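Local coordinates for protein aquaporin AqpM (PDB 2F2B) that forms a tetrameric membrane channel through which osmotically driven water moves in both directions, with a transient increase in initial glycerol flux as well, at residues 78-83 with 87-92; 141-146 with 222-227; 156-161 with 231-236; 184-189 with 194-199. All coordinates share one frame; numbering follows the deposited sequence.

Contact 1. Residues 78-83 with 87-92; sequences GCHINP and IGLWSV
The imidazole of His80 receives methyl CD1 of Leu89 over one face, 3.4 Å above the ring plane and displaced toward the rim, so that Leu89 CD1 comes nearest to His80 NE2 and CE1. This is a CH-pi contact, the methyl lying 23° off the ring normal and 3.7 Å from the centroid. Phe95 and Tyr103 meet the same imidazole as edge-to-face pairs, and at its edge, in plane, lies Gly78 O. His80 ND1 is hydrogen-bonded to Thr86 OG1, a bond that limits rotation of the ring; histidine suits this place because its face takes a methyl while a nitrogen on its rim can bond to Thr86. Leu89 CG lies opposite its own carbonyl carbon (chi1 -67°), which sends the branched end toward the loop. In the aquaporin fold this is the first pore-forming loop: Asn82 and Pro83 open the NPA motif, and helix 83-91 follows, a short helix that enters the membrane without crossing it. Asn82 sits at the N-cap, its OD1 accepting from Ala84 N, while its ND2 binds Leu198 O of the other pore loop. Pro83 suits the first turn, where its missing N-H costs no helical bond, and Pro83 O accepts from Ile87 N at 3.0 Å, a regular helical bond. Ile87 CG1 lies 3.2 Å from Pro83 O, beside the carbonyl that its own N-H binds.

Contact 2. Residues 141-146 with 222-227; sequences ISYWQA and YSIYVI
Tyr143 and Ser223 supply the polar link of this contact: Tyr143 OH and Ser223 OG are hydrogen-bonded at 2.7 Å, and either may be the donor. The serine oxygen lies at the edge of the phenol ring, in its plane, close to CE2 as well as to the hydroxyl. Serine's short side chain puts its hydroxyl where the long tyrosine ends; with CG opposite the backbone N (chi1 173°), Tyr143 stretches across to reach it. The CH-pi contact uses a face of the same ring. Ile224 CG1 stands 3.4 Å above the plane toward the rim, 26° off the normal, and the two side chains run past one another in opposite directions. These interactions join parts of two membrane-spanning helices of the aquaporin fold, 143-166 and 224-243, near the predicted extracellular side. Apolar packing completes the meeting: Ile224 CD1 is 4.0 Å from Ala146 CB, and Ile224 CG2 comes against the backbone of Ala146, whose small side chain lets the isoleucine approach. Side-chain capping starts helix 143-166: Ser142 and Gln145 form a capping box, in which Gln145 N donates to Ser142 OG at 3.3 Å and Ser142 N donates to Gln145 OE1 at 2.9 Å, the latter nearly straight at 172°. Gln145 NE2 continues outward to Gln120 O of a neighbouring subunit.

Contact 3. Residues 156-161 with 231-236; sequences LLMITI and VGAVLA
The methyl of Ala236 fits into the hollow between Met158 and Ile159, with Ala236 CB 3.6 Å from Met158 CB and also 3.6 Å from the backbone atom Ile159 N. The same Ala236 CB also meets Ile159 CB at 4.0 Å. One turn earlier, Ala233 presents a low surface on which the start of the Met158 side chain rests. There Met158 CG is 3.3 Å from Ala233 O and 4.0 Å from Ala233 CB, so the methionine lies against backbone as much as against a methyl. Its CG stands opposite the backbone N (chi1 -167°), and bends at chi2 and chi3 then lead the thioether away from the alanines toward Leu89 of helix 83-91, filling the junction of three helices. Helices 143-166 and 224-243 are membrane-spanning elements of the aquaporin bundle, and here their segments run in roughly the same direction, crossing at -36° with axes 7.8 Å apart. Alanine suits both positions of the second helix, because a methyl adds little beyond the backbone and the CA atoms of Ile159 and Ala236 can come within 5.0 Å. No hydrogen bond crosses the interface; the contact is van der Waals packing. Beyond, Ile159 packs on Ala72 of a neighbouring subunit.

Contact 4. Residues 184-189 with 194-199; sequences AGIITT and SGSSLN
Ser196 and Leu198 reach from the loop to Ile186 and Ile187 on the helix that precedes it. Walking along the loop, Ser194 comes first and turns the chain: its OG accepts from Ser196 N at 3.2 Å, an ST turn, and is also bonded to Glu150 OE1. Gly195 follows with positive phi (96°), where a CB would press on the carbonyl oxygen before it, so glycine suits the exit from the helix. Ser196 then points at the helix. With OG opposite its backbone N (chi1 -176°), its hydroxyl is laid against hydrocarbon, Ser196 OG being 3.4 Å from Ile187 CA and 3.5 Å from both Ile187 CG1 and Ile186 CG2. This buried OG has no hydrogen-bonding partner in the model; what fits here is a small side chain. Glu150 supports the backbone next, OE1 accepting from Ser197 N and OE2 from Leu198 N. Leu198 returns to the interface, crossing Ile186 at a slant, with Leu198 CD1 3.7 Å from Ile186 CG2; Leu198 CD2 lies 3.8 Å from Ile186 CG2. At the end of the segment Asn199 takes the N-cap of helix 200-214, OD1 accepting from Arg202 N, while ND2 donates to Ile81 O and to a glycerol probably from the crystallisation liquor. Such a loop, folded back against its preceding helix to present the asparagine of the second NPA motif, is characteristic of the aquaporin pore.

Overall arrangement
Contacts 1, 3 and 4 are buried, whereas contact 2 is only partly so, near the predicted extracellular side. Contacts 2 and 3 join the same pair, helices 143-166 and 224-243, and the centres of the two contacts lie about 17 Å apart: a hydroxyl pair and a ring face serve at the first, alanine-based close packing at the second. Contacts 1 and 4 are local, each setting a pore loop against a neighbouring helix, and they meet through the two NPA asparagines and the backbone carbonyls of Ile81 and Leu198. Contact 3 touches both, through Met158 on Leu89 and Leu156 on Ile186. Tyr225 OH, bonded to Ser194 O, ties contact 2 to contact 4.

Contact 1. Residues 78-83 with 87-92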
# COMPACT_ATOMS: atom_id res chain seq x y z
N GLY A 78 18.94 2.08 17.12
CA GLY A 78 18.56 3.26 16.37
C GLY A 78 18.18 2.81 14.97
O GLY A 78 17.63 3.57 14.18
N CYS A 79 18.48 1.54 14.69
CA CYS A 79 18.20 0.90 13.41
C CYS A 79 18.59 1.73 12.18
O CYS A 79 17.73 2.10 11.38
CB CYS A 79 16.72 0.50 13.32
SG CYS A 79 16.34 -0.68 12.00
N HIS A 80 19.88 2.02 12.04
CA HIS A 80 20.38 2.79 10.90
C HIS A 80 20.35 1.90 9.66
O HIS A 80 19.89 2.32 8.59
CB HIS A 80 21.83 3.23 11.12
CG HIS A 80 22.03 4.14 12.30
ND1 HIS A 80 23.24 4.74 12.57
CD2 HIS A 80 21.19 4.54 13.28
CE1 HIS A 80 23.14 5.46 13.67
NE2 HIS A 80 21.91 5.35 14.12
N ILE A 81 20.87 0.68 9.83
CA ILE A 81 20.98 -0.35 8.78
C ILE A 81 21.33 0.21 7.40
O ILE A 81 20.93 -0.34 6.37
CB ILE A 81 19.67 -1.20 8.70
CG1 ILE A 81 18.47 -0.33 8.31
CG2 ILE A 81 19.43 -1.87 10.05
CD1 ILE A 81 17.18 -1.12 8.10
N ASN A 82 22.15 1.26 7.41
CA ASN A 82 22.57 1.94 6.19
C ASN A 82 23.79 2.82 6.51
O ASN A 82 23.68 3.77 7.27
CB ASN A 82 21.41 2.82 5.71
CG ASN A 82 21.69 3.50 4.39
OD1 ASN A 82 22.85 3.68 3.99
ND2 ASN A 82 20.63 3.89 3.70
N PRO A 83 24.95 2.51 5.92
CA PRO A 83 26.16 3.31 6.18
C PRO A 83 25.97 4.80 5.88
O PRO A 83 26.55 5.65 6.56
CB PRO A 83 27.20 2.66 5.26
CG PRO A 83 26.78 1.22 5.26
CD PRO A 83 25.27 1.32 5.11
N ILE A 87 26.56 7.83 8.58
CA ILE A 87 27.45 8.95 8.25
C ILE A 87 26.68 10.27 8.24
O ILE A 87 27.18 11.30 8.69
CB ILE A 87 28.16 8.71 6.90
CG1 ILE A 87 29.14 7.53 7.04
CG2 ILE A 87 28.90 9.97 6.44
CD1 ILE A 87 29.78 7.08 5.75
N GLY A 88 25.45 10.23 7.72
CA GLY A 88 24.64 11.43 7.69
C GLY A 88 24.38 11.97 9.09
O GLY A 88 24.49 13.17 9.33
N LEU A 89 24.04 11.08 10.01
CA LEU A 89 23.77 11.46 11.40
C LEU A 89 25.05 12.00 12.04
O LEU A 89 25.02 12.98 12.78
CB LEU A 89 23.27 10.25 12.20
CG LEU A 89 21.89 9.71 11.79
CD1 LEU A 89 21.63 8.38 12.50
CD2 LEU A 89 20.82 10.73 12.13
N TRP A 90 26.17 11.35 11.74
CA TRP A 90 27.46 11.77 12.27
C TRP A 90 27.81 13.19 11.80
O TRP A 90 28.29 14.01 12.58
CB TRP A 90 28.55 10.80 11.82
CG TRP A 90 29.94 11.32 12.02
CD1 TRP A 90 30.63 11.41 13.20
CD2 TRP A 90 30.81 11.87 11.02
NE1 TRP A 90 31.86 11.98 13.00
CE2 TRP A 90 32.00 12.27 11.66
CE3 TRP A 90 30.68 12.07 9.63
CZ2 TRP A 90 33.07 12.86 10.97
CZ3 TRP A 90 31.75 12.65 8.95
CH2 TRP A 90 32.92 13.04 9.62
N SER A 91 27.55 13.48 10.53
CA SER A 91 27.87 14.79 9.96
C SER A 91 27.20 15.96 10.67
O SER A 91 27.70 17.08 10.62
CB SER A 91 27.54 14.83 8.46
OG SER A 91 26.14 14.89 8.22
N VAL A 92 26.07 15.71 11.34
CA VAL A 92 25.39 16.78 12.06
C VAL A 92 25.42 16.55 13.57
O VAL A 92 24.57 17.04 14.31
CB VAL A 92 23.92 16.95 11.59
CG1 VAL A 92 23.90 17.53 10.18
CG2 VAL A 92 23.19 15.61 11.61

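Contact 2. Residues 141-146 with 222-227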
# COMPACT_ATOMS: atom_id res chain seq x y z
N ILE A 141 21.60 3.93 -19.11
CA ILE A 141 21.90 4.84 -18.01
C ILE A 141 23.41 4.87 -17.74
O ILE A 141 24.02 3.84 -17.49
CB ILE A 141 21.16 4.42 -16.72
CG1 ILE A 141 19.64 4.38 -16.97
CG2 ILE A 141 21.51 5.36 -15.58
CD1 ILE A 141 19.04 5.71 -17.42
N SER A 142 24.00 6.07 -17.79
CA SER A 142 25.43 6.21 -17.57
C SER A 142 25.81 6.24 -16.10
O SER A 142 24.95 6.36 -15.22
CB SER A 142 25.95 7.49 -18.23
OG SER A 142 25.55 8.63 -17.49
N TYR A 143 27.11 6.13 -15.84
CA TYR A 143 27.64 6.15 -14.49
C TYR A 143 27.20 7.39 -13.72
O TYR A 143 26.78 7.29 -12.57
CB TYR A 143 29.18 6.07 -14.55
CG TYR A 143 29.89 6.25 -13.22
CD1 TYR A 143 30.05 7.51 -12.65
CD2 TYR A 143 30.39 5.15 -12.53
CE1 TYR A 143 30.70 7.68 -11.43
CE2 TYR A 143 31.04 5.30 -11.31
CZ TYR A 143 31.19 6.57 -10.76
OH TYR A 143 31.82 6.71 -9.55
N TRP A 144 27.30 8.55 -14.35
CA TRP A 144 26.92 9.79 -13.68
C TRP A 144 25.42 9.96 -13.51
O TRP A 144 24.98 10.59 -12.55
CB TRP A 144 27.52 11.00 -14.42
CG TRP A 144 29.01 11.06 -14.27
CD1 TRP A 144 29.95 10.82 -15.23
CD2 TRP A 144 29.73 11.30 -13.05
NE1 TRP A 144 31.21 10.90 -14.69
CE2 TRP A 144 31.11 11.19 -13.36
CE3 TRP A 144 29.35 11.60 -11.74
CZ2 TRP A 144 32.11 11.37 -12.40
CZ3 TRP A 144 30.35 11.77 -10.78
CH2 TRP A 144 31.71 11.66 -11.11
N GLN A 145 24.63 9.40 -14.42
CA GLN A 145 23.18 9.49 -14.29
C GLN A 145 22.73 8.66 -13.09
O GLN A 145 21.87 9.09 -12.32
CB GLN A 145 22.49 8.96 -15.55
CG GLN A 145 22.52 9.92 -16.72
CD GLN A 145 21.95 9.29 -17.97
OE1 GLN A 145 22.55 8.40 -18.56
NE2 GLN A 145 20.77 9.75 -18.37
N ALA A 146 23.33 7.49 -12.92
CA ALA A 146 23.01 6.61 -11.80
C ALA A 146 23.45 7.28 -10.50
O ALA A 146 22.77 7.19 -9.48
CB ALA A 146 23.70 5.26 -11.97
N TYR A 222 30.40 -0.10 -7.95
CA TYR A 222 30.23 0.13 -6.53
C TYR A 222 30.42 1.57 -6.04
O TYR A 222 29.72 2.00 -5.12
CB TYR A 222 31.14 -0.82 -5.72
CG TYR A 222 30.75 -0.90 -4.26
CD1 TYR A 222 29.43 -1.20 -3.88
CD2 TYR A 222 31.67 -0.64 -3.24
CE1 TYR A 222 29.05 -1.24 -2.54
CE2 TYR A 222 31.30 -0.68 -1.90
CZ TYR A 222 29.99 -0.97 -1.56
OH TYR A 222 29.61 -0.98 -0.23
N SER A 223 31.34 2.33 -6.64
CA SER A 223 31.55 3.71 -6.21
C SER A 223 30.27 4.54 -6.32
O SER A 223 30.06 5.48 -5.55
CB SER A 223 32.68 4.37 -7.03
OG SER A 223 32.40 4.34 -8.41
N ILE A 224 29.42 4.20 -7.28
CA ILE A 224 28.15 4.91 -7.46
C ILE A 224 27.31 4.80 -6.19
O ILE A 224 26.73 5.78 -5.71
CB ILE A 224 27.32 4.29 -8.61
CG1 ILE A 224 28.00 4.56 -9.95
CG2 ILE A 224 25.89 4.83 -8.58
CD1 ILE A 224 27.37 3.81 -11.10
N TYR A 225 27.27 3.58 -5.64
CA TYR A 225 26.48 3.27 -4.47
C TYR A 225 27.13 3.56 -3.12
O TYR A 225 26.57 3.25 -2.07
CB TYR A 225 26.04 1.81 -4.58
CG TYR A 225 25.33 1.58 -5.90
CD1 TYR A 225 24.05 2.09 -6.12
CD2 TYR A 225 25.98 0.94 -6.96
CE1 TYR A 225 23.44 2.00 -7.36
CE2 TYR A 225 25.37 0.84 -8.22
CZ TYR A 225 24.10 1.37 -8.41
OH TYR A 225 23.50 1.30 -9.64
N VAL A 226 28.32 4.15 -3.17
CA VAL A 226 29.02 4.54 -1.96
C VAL A 226 28.97 6.06 -1.92
O VAL A 226 28.45 6.66 -0.99
CB VAL A 226 30.50 4.08 -1.97
CG1 VAL A 226 31.21 4.61 -0.73
CG2 VAL A 226 30.57 2.56 -1.99
N ILE A 227 29.50 6.68 -2.98
CA ILE A 227 29.54 8.14 -3.07
C ILE A 227 28.14 8.76 -3.17
O ILE A 227 27.83 9.71 -2.46
CB ILE A 227 30.38 8.59 -4.28
CG1 ILE A 227 31.79 8.00 -4.20
CG2 ILE A 227 30.46 10.11 -4.32
CD1 ILE A 227 32.66 8.30 -5.41

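Contact 3. Residues 156-161 with 231-236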
# COMPACT_ATOMS: atom_id res chain seq x y z
N LEU A 156 16.24 12.45 -0.23
CA LEU A 156 14.87 12.37 0.27
C LEU A 156 14.80 11.46 1.50
O LEU A 156 14.16 11.80 2.50
CB LEU A 156 13.91 11.84 -0.81
CG LEU A 156 12.47 11.65 -0.31
CD1 LEU A 156 11.93 12.97 0.22
CD2 LEU A 156 11.59 11.13 -1.44
N LEU A 157 15.45 10.30 1.42
CA LEU A 157 15.46 9.37 2.54
C LEU A 157 15.99 10.03 3.81
O LEU A 157 15.35 9.99 4.86
CB LEU A 157 16.31 8.14 2.21
CG LEU A 157 16.61 7.19 3.38
CD1 LEU A 157 15.30 6.69 4.00
CD2 LEU A 157 17.46 6.02 2.90
N MET A 158 17.17 10.64 3.71
CA MET A 158 17.79 11.27 4.88
C MET A 158 17.04 12.48 5.44
O MET A 158 16.94 12.63 6.66
CB MET A 158 19.23 11.66 4.55
CG MET A 158 20.07 12.02 5.78
SD MET A 158 20.41 10.60 6.87
CE MET A 158 20.13 11.32 8.46
N ILE A 159 16.51 13.34 4.57
CA ILE A 159 15.79 14.50 5.08
C ILE A 159 14.51 14.06 5.79
O ILE A 159 14.07 14.69 6.75
CB ILE A 159 15.48 15.53 3.95
CG1 ILE A 159 15.26 16.92 4.57
CG2 ILE A 159 14.25 15.11 3.15
CD1 ILE A 159 15.20 18.05 3.57
N THR A 160 13.94 12.94 5.35
CA THR A 160 12.74 12.41 5.99
C THR A 160 13.15 11.86 7.36
O THR A 160 12.47 12.09 8.36
CB THR A 160 12.11 11.28 5.13
OG1 THR A 160 11.74 11.83 3.85
CG2 THR A 160 10.87 10.70 5.81
N ILE A 161 14.27 11.15 7.41
CA ILE A 161 14.76 10.60 8.67
C ILE A 161 15.00 11.73 9.67
O ILE A 161 14.67 11.60 10.85
CB ILE A 161 16.06 9.78 8.45
CG1 ILE A 161 15.72 8.45 7.77
CG2 ILE A 161 16.78 9.54 9.79
CD1 ILE A 161 16.93 7.63 7.34
N VAL A 231 26.83 11.23 -0.23
CA VAL A 231 26.70 12.64 -0.59
C VAL A 231 25.26 13.12 -0.38
O VAL A 231 25.03 14.18 0.20
CB VAL A 231 27.11 12.88 -2.05
CG1 VAL A 231 26.73 14.29 -2.48
CG2 VAL A 231 28.62 12.67 -2.21
N GLY A 232 24.31 12.33 -0.86
CA GLY A 232 22.91 12.71 -0.70
C GLY A 232 22.52 12.82 0.77
O GLY A 232 21.83 13.75 1.16
N ALA A 233 22.96 11.86 1.58
CA ALA A 233 22.62 11.86 3.00
C ALA A 233 23.20 13.07 3.73
O ALA A 233 22.51 13.74 4.49
CB ALA A 233 23.10 10.57 3.66
N VAL A 234 24.48 13.35 3.52
CA VAL A 234 25.11 14.48 4.19
C VAL A 234 24.48 15.79 3.73
O VAL A 234 24.21 16.67 4.54
CB VAL A 234 26.63 14.50 3.95
CG1 VAL A 234 27.24 15.77 4.53
CG2 VAL A 234 27.26 13.28 4.62
N LEU A 235 24.23 15.92 2.43
CA LEU A 235 23.60 17.13 1.91
C LEU A 235 22.24 17.36 2.56
O LEU A 235 21.88 18.49 2.89
CB LEU A 235 23.44 17.05 0.39
CG LEU A 235 24.72 17.15 -0.46
CD1 LEU A 235 24.36 17.03 -1.94
CD2 LEU A 235 25.42 18.47 -0.19
N ALA A 236 21.48 16.28 2.75
CA ALA A 236 20.15 16.37 3.36
C ALA A 236 20.25 16.75 4.84
O ALA A 236 19.48 17.58 5.33
CB ALA A 236 19.41 15.04 3.21

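Contact 4. Residues 184-189 with 194-199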
# COMPACT_ATOMS: atom_id res chain seq x y z
N ALA A 184 10.05 2.81 -0.20
CA ALA A 184 9.23 2.13 -1.21
C ALA A 184 8.95 3.07 -2.38
O ALA A 184 9.03 2.67 -3.55
CB ALA A 184 7.91 1.64 -0.60
N GLY A 185 8.63 4.32 -2.07
CA GLY A 185 8.34 5.30 -3.11
C GLY A 185 9.55 5.65 -3.95
O GLY A 185 9.45 5.81 -5.17
N ILE A 186 10.71 5.79 -3.31
CA ILE A 186 11.94 6.11 -4.03
C ILE A 186 12.30 4.97 -4.98
O ILE A 186 12.70 5.22 -6.12
CB ILE A 186 13.10 6.39 -3.03
CG1 ILE A 186 12.77 7.64 -2.21
CG2 ILE A 186 14.43 6.58 -3.78
CD1 ILE A 186 13.65 7.84 -0.98
N ILE A 187 12.15 3.73 -4.52
CA ILE A 187 12.47 2.58 -5.37
C ILE A 187 11.51 2.50 -6.55
O ILE A 187 11.90 2.15 -7.67
CB ILE A 187 12.40 1.26 -4.54
CG1 ILE A 187 13.60 1.20 -3.59
CG2 ILE A 187 12.40 0.04 -5.48
CD1 ILE A 187 13.51 0.08 -2.55
N THR A 188 10.24 2.83 -6.32
CA THR A 188 9.26 2.78 -7.40
C THR A 188 9.69 3.70 -8.55
O THR A 188 9.57 3.33 -9.72
CB THR A 188 7.86 3.20 -6.88
OG1 THR A 188 7.48 2.33 -5.81
CG2 THR A 188 6.82 3.11 -7.99
N THR A 189 10.21 4.87 -8.21
CA THR A 189 10.64 5.83 -9.23
C THR A 189 12.03 5.55 -9.82
O THR A 189 12.19 5.52 -11.04
CB THR A 189 10.68 7.27 -8.65
OG1 THR A 189 9.39 7.62 -8.14
CG2 THR A 189 11.07 8.27 -9.74
N SER A 194 18.80 3.34 -11.47
CA SER A 194 20.04 2.93 -10.81
C SER A 194 19.88 1.70 -9.92
O SER A 194 20.85 1.21 -9.35
CB SER A 194 20.55 4.07 -9.93
OG SER A 194 19.65 4.28 -8.86
N GLY A 195 18.65 1.23 -9.79
CA GLY A 195 18.39 0.09 -8.92
C GLY A 195 17.93 0.63 -7.58
O GLY A 195 17.46 -0.11 -6.72
N SER A 196 18.08 1.95 -7.40
CA SER A 196 17.67 2.65 -6.18
C SER A 196 18.17 2.01 -4.89
O SER A 196 17.38 1.58 -4.04
CB SER A 196 16.14 2.77 -6.13
OG SER A 196 15.73 3.53 -5.00
N SER A 197 19.49 1.96 -4.74
CA SER A 197 20.12 1.38 -3.56
C SER A 197 19.96 2.24 -2.30
O SER A 197 19.45 1.76 -1.28
CB SER A 197 21.62 1.18 -3.81
OG SER A 197 22.30 0.98 -2.58
N LEU A 198 20.41 3.49 -2.39
CA LEU A 198 20.35 4.45 -1.28
C LEU A 198 21.12 3.93 -0.08
O LEU A 198 21.08 4.53 0.99
CB LEU A 198 18.90 4.67 -0.83
CG LEU A 198 17.78 4.72 -1.88
CD1 LEU A 198 16.44 4.93 -1.16
CD2 LEU A 198 18.04 5.84 -2.88
N ASN A 199 21.86 2.84 -0.27
CA ASN A 199 22.51 2.17 0.85
C ASN A 199 23.75 1.38 0.43
O ASN A 199 23.64 0.35 -0.24
CB ASN A 199 21.45 1.22 1.43
CG ASN A 199 21.86 0.57 2.71
OD1 ASN A 199 23.02 0.23 2.92
ND2 ASN A 199 20.88 0.36 3.59